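Long-range contacts in sporozoite-specific SAG protein (Toxoplasma gondii, PDB 2WNK), which is a surface antigen of the SAG2-related SRS family found on sporozoites, where it probably takes part in contacts with the host: residues L185-S193 with S206-L217; V17-C28 with G78-L89. One frame throughout, in Å; residues are numbered along the deposited sequence.

Interaction 1 of 2, residues L185-S193 with S206-L217; sequences LVSLVPHAS and SVTDLPQQQQKL
Val189 projects from the turn after the short, weakly bonded helix 185-188 and meets residues from both ends of 206-217. Its CB carries two methyls that part company. CG1 stands anti to the backbone N (chi1 -173°) and reaches Pro211 CD at 4.2 Å and Val207 CG1 at 4.3 Å. CG2 points the other way, alongside CB and CG of Gln215 (both 3.9 Å), and lies 4.0 Å from Leu217 CD1. The side chains of Leu188 and Leu217 slide past each other in opposite directions, their CD1 atoms 3.8 Å apart. The Leu185 side chain crosses that of Leu217 at about a right angle, CD1 3.8 Å from Leu217 CG. These contacts join the helix and loop to strand 215-222, in one sheet of the SRS domain, and to strand 202-207, in the other. Residues 185-193 bridge the sheets at one end of the domain. Beyond the type II beta turn from Val189 to Ala192, Ser193 and Ser206 make an antiparallel hydrogen-bonded pair: Ser193 N donates to Ser206 O at 2.9 Å, and Ser206 N donates to Ser193 O. Two waters join the loops, each donating to both Pro190 O and Asp209 O; one also accepts from Thr208 N. His191 packs its CB against Thr208 OG1 at 3.3 Å, and its ring plane stands 85° from the Asp209 carboxylate. Leu217 and Leu188 touch Val173 of strand 172-174.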
loop_
_atom_site.group_PDB
_atom_site.type_symbol
_atom_site.label_atom_id
_atom_site.label_comp_id
_atom_site.label_asym_id
_atom_site.label_seq_id
_atom_site.Cartn_x
_atom_site.Cartn_y
_atom_site.Cartn_z
ATOM N N LEU A 185 -9.457 -17.578 17.085
ATOM C CA LEU A 185 -10.464 -17.485 16.043
ATOM C C LEU A 185 -11.378 -18.715 15.989
ATOM O O LEU A 185 -12.608 -18.601 16.026
ATOM C CB LEU A 185 -9.809 -17.194 14.681
ATOM C CG LEU A 185 -10.765 -17.180 13.474
ATOM C CD1 LEU A 185 -11.916 -16.136 13.638
ATOM C CD2 LEU A 185 -10.019 -16.985 12.152
ATOM N N VAL A 186 -10.780 -19.906 15.942
ATOM C CA VAL A 186 -11.544 -21.100 15.696
ATOM C C VAL A 186 -12.297 -21.563 16.913
ATOM O O VAL A 186 -13.161 -22.434 16.797
ATOM C CB VAL A 186 -10.713 -22.278 15.137
ATOM C CG1 VAL A 186 -10.158 -21.960 13.729
ATOM C CG2 VAL A 186 -9.627 -22.707 16.092
ATOM N N SER A 187 -12.001 -20.991 18.083
ATOM C CA SER A 187 -12.918 -21.179 19.194
ATOM C C SER A 187 -14.270 -20.515 18.984
ATOM O O SER A 187 -15.261 -20.917 19.607
ATOM C CB SER A 187 -12.330 -20.706 20.542
ATOM O OG SER A 187 -12.401 -19.288 20.595
ATOM N N LEU A 188 -14.339 -19.429 18.216
ATOM C CA LEU A 188 -15.655 -18.848 17.978
ATOM C C LEU A 188 -16.295 -19.358 16.679
ATOM O O LEU A 188 -17.526 -19.568 16.593
ATOM C CB LEU A 188 -15.494 -17.350 17.884
ATOM C CG LEU A 188 -14.771 -16.688 19.070
ATOM C CD1 LEU A 188 -14.777 -15.198 18.811
ATOM C CD2 LEU A 188 -15.598 -16.914 20.273
ATOM N N VAL A 189 -15.453 -19.578 15.669
ATOM C CA VAL A 189 -15.935 -20.053 14.375
ATOM C C VAL A 189 -14.991 -21.104 13.888
ATOM O O VAL A 189 -13.977 -20.824 13.273
ATOM C CB VAL A 189 -16.082 -18.920 13.338
ATOM C CG1 VAL A 189 -16.760 -19.448 12.051
ATOM C CG2 VAL A 189 -16.922 -17.729 13.871
ATOM N N PRO A 190 -15.287 -22.363 14.243
ATOM C CA PRO A 190 -14.492 -23.539 13.864
ATOM C C PRO A 190 -14.223 -23.502 12.370
ATOM O O PRO A 190 -15.125 -23.161 11.594
ATOM C CB PRO A 190 -15.398 -24.659 14.257
ATOM C CG PRO A 190 -15.993 -24.122 15.569
ATOM C CD PRO A 190 -16.355 -22.699 15.185
ATOM N N HIS A 191 -12.963 -23.712 12.006
ATOM C CA HIS A 191 -12.528 -23.899 10.601
ATOM C C HIS A 191 -12.366 -22.579 9.848
ATOM O O HIS A 191 -11.963 -22.554 8.677
ATOM C CB HIS A 191 -13.434 -24.872 9.791
ATOM C CG HIS A 191 -13.952 -26.057 10.553
ATOM N ND1 HIS A 191 -13.132 -27.019 11.097
ATOM C CD2 HIS A 191 -15.222 -26.442 10.837
ATOM C CE1 HIS A 191 -13.873 -27.954 11.665
ATOM N NE2 HIS A 191 -15.147 -27.616 11.530
ATOM N N ALA A 192 -12.680 -21.469 10.504
ATOM C CA ALA A 192 -12.431 -20.165 9.923
ATOM C C ALA A 192 -10.939 -19.822 9.927
ATOM O O ALA A 192 -10.159 -20.361 10.721
ATOM C CB ALA A 192 -13.194 -19.093 10.634
ATOM N N SER A 193 -10.574 -18.899 9.057
ATOM C CA SER A 193 -9.166 -18.431 8.969
ATOM C C SER A 193 -9.069 -16.996 8.533
ATOM O O SER A 193 -9.914 -16.483 7.827
ATOM C CB SER A 193 -8.323 -19.321 8.017
ATOM O OG SER A 193 -8.881 -19.376 6.716
ATOM N N SER A 206 -12.097 -15.766 6.125
ATOM C CA SER A 206 -12.786 -16.889 5.423
ATOM C C SER A 206 -13.473 -17.811 6.406
ATOM O O SER A 206 -12.881 -18.219 7.442
ATOM C CB SER A 206 -11.745 -17.708 4.631
ATOM O OG SER A 206 -11.183 -16.823 3.598
ATOM N N VAL A 207 -14.658 -18.252 6.031
ATOM C CA VAL A 207 -15.371 -19.235 6.796
ATOM C C VAL A 207 -15.720 -20.422 5.923
ATOM O O VAL A 207 -15.978 -20.270 4.771
ATOM C CB VAL A 207 -16.671 -18.706 7.484
ATOM C CG1 VAL A 207 -16.424 -17.474 8.301
ATOM C CG2 VAL A 207 -17.779 -18.595 6.536
ATOM N N THR A 208 -15.724 -21.602 6.510
ATOM C CA THR A 208 -16.341 -22.714 5.840
ATOM C C THR A 208 -17.766 -22.983 6.313
ATOM O O THR A 208 -18.677 -22.491 5.763
ATOM C CB THR A 208 -15.482 -23.991 5.869
ATOM O OG1 THR A 208 -15.365 -24.504 7.190
ATOM C CG2 THR A 208 -14.136 -23.674 5.356
ATOM N N ASP A 209 -17.919 -23.643 7.454
ATOM C CA ASP A 209 -19.241 -23.882 7.949
ATOM C C ASP A 209 -19.563 -22.676 8.802
ATOM O O ASP A 209 -18.698 -22.176 9.477
ATOM C CB ASP A 209 -19.298 -25.106 8.846
ATOM C CG ASP A 209 -19.065 -26.398 8.104
ATOM O OD1 ASP A 209 -19.464 -26.560 6.995
ATOM O OD2 ASP A 209 -18.484 -27.262 8.691
ATOM N N LEU A 210 -20.820 -22.272 8.789
ATOM C CA LEU A 210 -21.259 -21.269 9.748
ATOM C C LEU A 210 -21.320 -21.869 11.143
ATOM O O LEU A 210 -21.549 -23.076 11.303
ATOM C CB LEU A 210 -22.626 -20.700 9.330
ATOM C CG LEU A 210 -22.610 -19.866 8.035
ATOM C CD1 LEU A 210 -24.036 -19.576 7.589
ATOM C CD2 LEU A 210 -21.777 -18.613 8.177
ATOM N N PRO A 211 -21.140 -21.026 12.183
ATOM C CA PRO A 211 -21.176 -21.499 13.586
ATOM C C PRO A 211 -22.593 -21.804 14.055
ATOM O O PRO A 211 -23.538 -21.323 13.432
ATOM C CB PRO A 211 -20.564 -20.303 14.352
ATOM C CG PRO A 211 -21.044 -19.104 13.537
ATOM C CD PRO A 211 -20.922 -19.580 12.071
ATOM N N GLN A 212 -22.729 -22.644 15.100
ATOM C CA GLN A 212 -24.015 -22.982 15.715
ATOM C C GLN A 212 -24.808 -21.771 16.206
ATOM O O GLN A 212 -26.026 -21.721 16.078
ATOM C CB GLN A 212 -23.780 -23.873 16.900
ATOM C CG GLN A 212 -23.249 -25.233 16.476
ATOM C CD GLN A 212 -23.640 -26.334 17.440
ATOM O OE1 GLN A 212 -22.819 -27.184 17.802
ATOM N NE2 GLN A 212 -24.903 -26.327 17.871
ATOM N N GLN A 213 -24.104 -20.861 16.867
ATOM C CA GLN A 213 -24.710 -19.596 17.332
ATOM C C GLN A 213 -24.031 -18.426 16.641
ATOM O O GLN A 213 -22.858 -18.544 16.203
ATOM C CB GLN A 213 -24.602 -19.436 18.870
ATOM C CG GLN A 213 -25.325 -20.535 19.682
ATOM C CD GLN A 213 -25.382 -20.225 21.212
ATOM O OE1 GLN A 213 -24.633 -19.404 21.747
ATOM N NE2 GLN A 213 -26.273 -20.891 21.897
ATOM N N GLN A 214 -24.748 -17.321 16.507
ATOM C CA GLN A 214 -24.164 -16.096 15.913
ATOM C C GLN A 214 -22.908 -15.687 16.705
ATOM O O GLN A 214 -22.885 -15.803 17.937
ATOM C CB GLN A 214 -25.159 -14.921 15.890
ATOM C CG GLN A 214 -24.550 -13.650 15.289
ATOM C CD GLN A 214 -25.419 -12.396 15.492
ATOM O OE1 GLN A 214 -25.049 -11.478 16.226
ATOM N NE2 GLN A 214 -26.551 -12.355 14.837
ATOM N N GLN A 215 -21.899 -15.198 15.990
ATOM C CA GLN A 215 -20.590 -14.825 16.575
ATOM C C GLN A 215 -20.235 -13.428 16.108
ATOM O O GLN A 215 -20.734 -12.956 15.075
ATOM C CB GLN A 215 -19.469 -15.836 16.175
ATOM C CG GLN A 215 -19.791 -17.342 16.478
ATOM C CD GLN A 215 -19.848 -17.734 17.969
ATOM O OE1 GLN A 215 -20.561 -18.708 18.351
ATOM N NE2 GLN A 215 -19.057 -17.088 18.783
ATOM N N LYS A 216 -19.350 -12.784 16.866
ATOM C CA LYS A 216 -18.763 -11.510 16.409
ATOM C C LYS A 216 -17.243 -11.632 16.474
ATOM O O LYS A 216 -16.685 -12.221 17.408
ATOM C CB LYS A 216 -19.240 -10.377 17.285
ATOM C CG LYS A 216 -20.674 -9.997 17.001
ATOM C CD LYS A 216 -20.977 -8.717 17.737
ATOM C CE LYS A 216 -22.417 -8.359 17.626
ATOM N NZ LYS A 216 -22.732 -7.260 18.634
ATOM N N LEU A 217 -16.573 -11.170 15.429
ATOM C CA LEU A 217 -15.127 -11.273 15.347
ATOM C C LEU A 217 -14.663 -9.869 15.184
ATOM O O LEU A 217 -15.087 -9.191 14.268
ATOM C CB LEU A 217 -14.697 -12.007 14.085
ATOM C CG LEU A 217 -14.706 -13.534 13.966
ATOM C CD1 LEU A 217 -15.144 -14.398 15.137
ATOM C CD2 LEU A 217 -15.038 -14.126 12.628
HETATM O O HOH W 1 -15.823 -21.682 9.363
HETATM O O HOH W 2 -17.897 -22.836 12.120
HETATM O O HOH W 3 -11.002 -20.964 6.507
#

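Interaction 2 of 2, residues V17-C28 with G78-L89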
loop_
_atom_site.group_PDB
_atom_site.type_symbol
_atom_site.label_atom_id
_atom_site.label_comp_id
_atom_site.label_asym_id
_atom_site.label_seq_id
_atom_site.Cartn_x
_atom_site.Cartn_y
_atom_site.Cartn_z
ATOM N N VAL A 17 4.980 0.421 -4.773
ATOM C CA VAL A 17 4.046 1.117 -3.901
ATOM C C VAL A 17 2.872 0.174 -3.644
ATOM O O VAL A 17 2.161 -0.211 -4.565
ATOM C CB VAL A 17 3.549 2.449 -4.509
ATOM C CG1 VAL A 17 2.474 3.082 -3.609
ATOM C CG2 VAL A 17 4.732 3.447 -4.691
ATOM N N GLU A 18 2.663 -0.172 -2.381
ATOM C CA GLU A 18 1.700 -1.213 -2.012
ATOM C C GLU A 18 0.407 -0.667 -1.396
ATOM O O GLU A 18 -0.635 -1.338 -1.392
ATOM C CB GLU A 18 2.365 -2.161 -1.018
ATOM C CG GLU A 18 3.758 -2.597 -1.438
ATOM C CD GLU A 18 3.790 -4.027 -1.925
ATOM O OE1 GLU A 18 4.870 -4.662 -1.811
ATOM O OE2 GLU A 18 2.735 -4.519 -2.392
ATOM N N LYS A 19 0.473 0.553 -0.877
ATOM C CA LYS A 19 -0.619 1.099 -0.078
ATOM C C LYS A 19 -0.877 2.551 -0.403
ATOM O O LYS A 19 0.069 3.295 -0.672
ATOM C CB LYS A 19 -0.220 1.058 1.373
ATOM C CG LYS A 19 -0.674 -0.086 2.109
ATOM C CD LYS A 19 -0.738 0.400 3.509
ATOM C CE LYS A 19 -1.058 -0.678 4.450
ATOM N NZ LYS A 19 -1.284 -0.088 5.785
ATOM N N ALA A 20 -2.143 2.952 -0.367
ATOM C CA ALA A 20 -2.485 4.354 -0.549
ATOM C C ALA A 20 -1.813 5.163 0.552
ATOM O O ALA A 20 -1.892 4.795 1.732
ATOM C CB ALA A 20 -3.996 4.546 -0.511
ATOM N N GLY A 21 -1.166 6.264 0.167
ATOM C CA GLY A 21 -0.475 7.124 1.120
ATOM C C GLY A 21 0.971 6.750 1.400
ATOM O O GLY A 21 1.606 7.374 2.258
ATOM N N HIS A 22 1.499 5.732 0.726
ATOM C CA HIS A 22 2.891 5.338 0.911
ATOM C C HIS A 22 3.795 6.222 0.050
ATOM O O HIS A 22 3.337 6.826 -0.922
ATOM C CB HIS A 22 3.106 3.850 0.612
ATOM C CG HIS A 22 2.853 2.964 1.798
ATOM N ND1 HIS A 22 3.272 1.648 1.861
ATOM C CD2 HIS A 22 2.261 3.227 2.990
ATOM C CE1 HIS A 22 2.919 1.133 3.027
ATOM N NE2 HIS A 22 2.308 2.069 3.730
ATOM N N VAL A 23 5.060 6.318 0.439
ATOM C CA VAL A 23 5.998 7.175 -0.261
ATOM C C VAL A 23 7.221 6.387 -0.714
ATOM O O VAL A 23 7.666 5.431 -0.042
ATOM C CB VAL A 23 6.428 8.426 0.586
ATOM C CG1 VAL A 23 5.330 8.844 1.570
ATOM C CG2 VAL A 23 7.751 8.211 1.275
ATOM N N VAL A 24 7.730 6.763 -1.884
ATOM C CA VAL A 24 8.967 6.249 -2.393
ATOM C C VAL A 24 9.991 7.357 -2.366
ATOM O O VAL A 24 9.744 8.444 -2.844
ATOM C CB VAL A 24 8.814 5.726 -3.851
ATOM C CG1 VAL A 24 10.148 5.218 -4.361
ATOM C CG2 VAL A 24 7.755 4.635 -3.883
ATOM N N ARG A 25 11.141 7.065 -1.792
ATOM C CA ARG A 25 12.245 8.025 -1.775
ATOM C C ARG A 25 13.379 7.432 -2.570
ATOM O O ARG A 25 13.753 6.269 -2.373
ATOM C CB ARG A 25 12.695 8.337 -0.338
ATOM C CG ARG A 25 11.681 9.098 0.459
ATOM C CD ARG A 25 12.147 9.310 1.920
ATOM N NE ARG A 25 11.029 9.769 2.748
ATOM C CZ ARG A 25 10.543 11.000 2.698
ATOM N NH1 ARG A 25 11.089 11.890 1.868
ATOM N NH2 ARG A 25 9.511 11.334 3.457
ATOM N N PHE A 26 13.897 8.204 -3.511
ATOM C CA PHE A 26 15.075 7.777 -4.232
ATOM C C PHE A 26 15.990 8.951 -4.517
ATOM O O PHE A 26 15.599 10.102 -4.388
ATOM C CB PHE A 26 14.698 7.053 -5.530
ATOM C CG PHE A 26 13.999 7.920 -6.540
ATOM C CD1 PHE A 26 14.726 8.585 -7.518
ATOM C CD2 PHE A 26 12.611 7.996 -6.564
ATOM C CE1 PHE A 26 14.093 9.355 -8.497
ATOM C CE2 PHE A 26 11.958 8.780 -7.539
ATOM C CZ PHE A 26 12.717 9.462 -8.510
ATOM N N ASN A 27 17.221 8.635 -4.891
ATOM C CA ASN A 27 18.228 9.643 -5.090
ATOM C C ASN A 27 18.898 9.483 -6.459
ATOM O O ASN A 27 19.219 8.368 -6.882
ATOM C CB ASN A 27 19.259 9.556 -3.962
ATOM C CG ASN A 27 20.535 10.299 -4.272
ATOM O OD1 ASN A 27 21.521 9.704 -4.731
ATOM N ND2 ASN A 27 20.528 11.607 -4.026
ATOM N N CYS A 28 19.077 10.612 -7.124
ATOM C CA CYS A 28 19.981 10.709 -8.293
ATOM C C CYS A 28 21.305 11.272 -7.776
ATOM O O CYS A 28 21.354 12.434 -7.365
ATOM C CB CYS A 28 19.403 11.645 -9.360
ATOM S SG CYS A 28 17.908 10.955 -10.258
ATOM N N GLY A 78 25.106 12.922 -2.374
ATOM C CA GLY A 78 25.043 14.099 -3.176
ATOM C C GLY A 78 23.813 14.039 -4.036
ATOM O O GLY A 78 22.981 13.186 -3.865
ATOM N N GLY A 79 23.735 14.991 -4.940
ATOM C CA GLY A 79 22.776 14.973 -6.023
ATOM C C GLY A 79 21.436 15.548 -5.697
ATOM O O GLY A 79 21.307 16.606 -5.147
ATOM N N ASN A 80 20.402 14.834 -6.122
ATOM C CA ASN A 80 19.040 15.291 -5.844
ATOM C C ASN A 80 18.182 14.181 -5.261
ATOM O O ASN A 80 18.231 13.061 -5.723
ATOM C CB ASN A 80 18.367 15.812 -7.120
ATOM C CG ASN A 80 18.852 17.193 -7.503
ATOM O OD1 ASN A 80 18.676 18.158 -6.751
ATOM N ND2 ASN A 80 19.508 17.298 -8.660
ATOM N N ASP A 81 17.391 14.524 -4.245
ATOM C CA ASP A 81 16.516 13.566 -3.575
ATOM C C ASP A 81 15.073 13.783 -4.000
ATOM O O ASP A 81 14.581 14.916 -4.020
ATOM C CB ASP A 81 16.618 13.777 -2.056
ATOM C CG ASP A 81 17.935 13.260 -1.457
ATOM O OD1 ASP A 81 18.652 12.453 -2.074
ATOM O OD2 ASP A 81 18.248 13.639 -0.310
ATOM N N PHE A 82 14.400 12.686 -4.356
ATOM C CA PHE A 82 13.042 12.738 -4.856
ATOM C C PHE A 82 12.098 11.961 -3.960
ATOM O O PHE A 82 12.476 10.907 -3.439
ATOM C CB PHE A 82 12.987 12.163 -6.275
ATOM C CG PHE A 82 13.781 12.964 -7.233
ATOM C CD1 PHE A 82 15.126 12.667 -7.468
ATOM C CD2 PHE A 82 13.238 14.107 -7.781
ATOM C CE1 PHE A 82 15.881 13.483 -8.297
ATOM C CE2 PHE A 82 13.993 14.912 -8.611
ATOM C CZ PHE A 82 15.313 14.601 -8.868
ATOM N N THR A 83 10.860 12.446 -3.868
ATOM C CA THR A 83 9.818 11.801 -3.046
ATOM C C THR A 83 8.558 11.664 -3.876
ATOM O O THR A 83 7.974 12.659 -4.279
ATOM C CB THR A 83 9.526 12.649 -1.769
ATOM O OG1 THR A 83 10.750 12.845 -1.074
ATOM C CG2 THR A 83 8.567 11.927 -0.837
ATOM N N LEU A 84 8.134 10.427 -4.134
ATOM C CA LEU A 84 6.920 10.203 -4.876
ATOM C C LEU A 84 5.900 9.746 -3.856
ATOM O O LEU A 84 6.100 8.724 -3.185
ATOM C CB LEU A 84 7.093 9.104 -5.935
ATOM C CG LEU A 84 5.757 8.814 -6.641
ATOM C CD1 LEU A 84 5.485 9.918 -7.682
ATOM C CD2 LEU A 84 5.719 7.379 -7.281
ATOM N N THR A 85 4.824 10.521 -3.728
ATOM C CA THR A 85 3.728 10.171 -2.853
ATOM C C THR A 85 2.547 9.720 -3.674
ATOM O O THR A 85 2.172 10.390 -4.632
ATOM C CB THR A 85 3.292 11.387 -2.046
ATOM O OG1 THR A 85 4.372 11.779 -1.201
ATOM C CG2 THR A 85 2.082 11.042 -1.161
ATOM N N VAL A 86 1.978 8.564 -3.330
ATOM C CA VAL A 86 0.805 8.052 -4.029
ATOM C C VAL A 86 -0.388 8.032 -3.070
ATOM O O VAL A 86 -0.531 7.108 -2.260
ATOM C CB VAL A 86 1.048 6.651 -4.599
ATOM C CG1 VAL A 86 -0.164 6.201 -5.389
ATOM C CG2 VAL A 86 2.296 6.658 -5.498
ATOM N N ASP A 87 -1.232 9.055 -3.197
ATOM C CA ASP A 87 -2.328 9.350 -2.271
ATOM C C ASP A 87 -3.466 8.329 -2.423
ATOM O O ASP A 87 -4.084 7.921 -1.439
ATOM C CB ASP A 87 -2.858 10.789 -2.508
ATOM C CG ASP A 87 -1.825 11.884 -2.153
ATOM O OD1 ASP A 87 -1.264 11.838 -1.048
ATOM O OD2 ASP A 87 -1.559 12.789 -2.986
ATOM N N ALA A 88 -3.753 7.929 -3.659
ATOM C CA ALA A 88 -4.751 6.892 -3.913
ATOM C C ALA A 88 -4.179 5.934 -4.938
ATOM O O ALA A 88 -3.517 6.376 -5.886
ATOM C CB ALA A 88 -6.067 7.505 -4.420
ATOM N N LEU A 89 -4.365 4.627 -4.735
ATOM C CA LEU A 89 -3.836 3.637 -5.687
ATOM C C LEU A 89 -4.703 3.573 -6.939
ATOM O O LEU A 89 -5.912 3.771 -6.875
ATOM C CB LEU A 89 -3.689 2.239 -5.061
ATOM C CG LEU A 89 -2.744 2.086 -3.862
ATOM C CD1 LEU A 89 -2.728 0.669 -3.339
ATOM C CD2 LEU A 89 -1.356 2.464 -4.310
HETATM O O HOH W 4 13.310 11.798 -0.294
#
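Phe82 sets its CB over one face of the Phe26 ring, 3.7 Å from the ring centroid, in a CH-pi contact. The Phe26 CG lies between its backbone N and carbonyl carbon (chi1 65°), which leans the ring toward Phe82, so that CZ comes 3.5 Å from Phe82 CB. The two rings are near parallel, at 23°, but slid apart so that they barely overlap. Past this step, Cys28 SG comes obliquely to the Phe82 ring, 3.8 Å from CE1.

At the other end of the pairing, Leu89 is the bump. CD1 lies against Glu18 O at 3.5 Å, CG against Ala20 N, and CD2 against Val17 CG1. Val17 also rests on Val86. The hollow is lined by Val17 to Ala20, where the type II turn from Lys19 to His22 begins. On the sheet face away from Phe26 and Phe82, Arg25 and Thr83 lie side by side, with Thr83 CG2 over a face of the guanidinium.

Asn27 reaches across to the loop at Gly78. Its ND2 donates to Gly78 O at 2.9 Å and to Asp81 OD1 at 2.8 Å. Its OD1 accepts from Ser5 OG, so the amide is held at both ends.

Strands 22-28 and 80-86 run antiparallel, with paired backbone bonds at Val24-Leu84, Phe26-Phe82 and Cys28-Asn80. Strand 66-72 continues this three-stranded sheet beyond 80-86. The Phe26 and Leu84 face packs on strand 121-127 of the facing sheet, and the Cys28-Cys100 disulfide ties the two sheets of the SRS sandwich together.

How the interactions relate
Interaction 2 comes first along the chain and closes before interaction 1 opens. Each lies in its own SRS domain, interaction 2 in the N-terminal one and interaction 1 in the C-terminal one. Their centres are about 40 Å apart, on opposite sides of the chain's centre, and their nearest atoms are about 18 Å apart. They share no strand or sheet. Interaction 2 is mainly a pairing of two neighbouring strands in one sheet. In interaction 1 a loop and short helix span two sheets at a domain end. Lys19 of interaction 2 bonds to Cys158 O of the second SRS domain, so interaction 2 reaches the junction of the two domains.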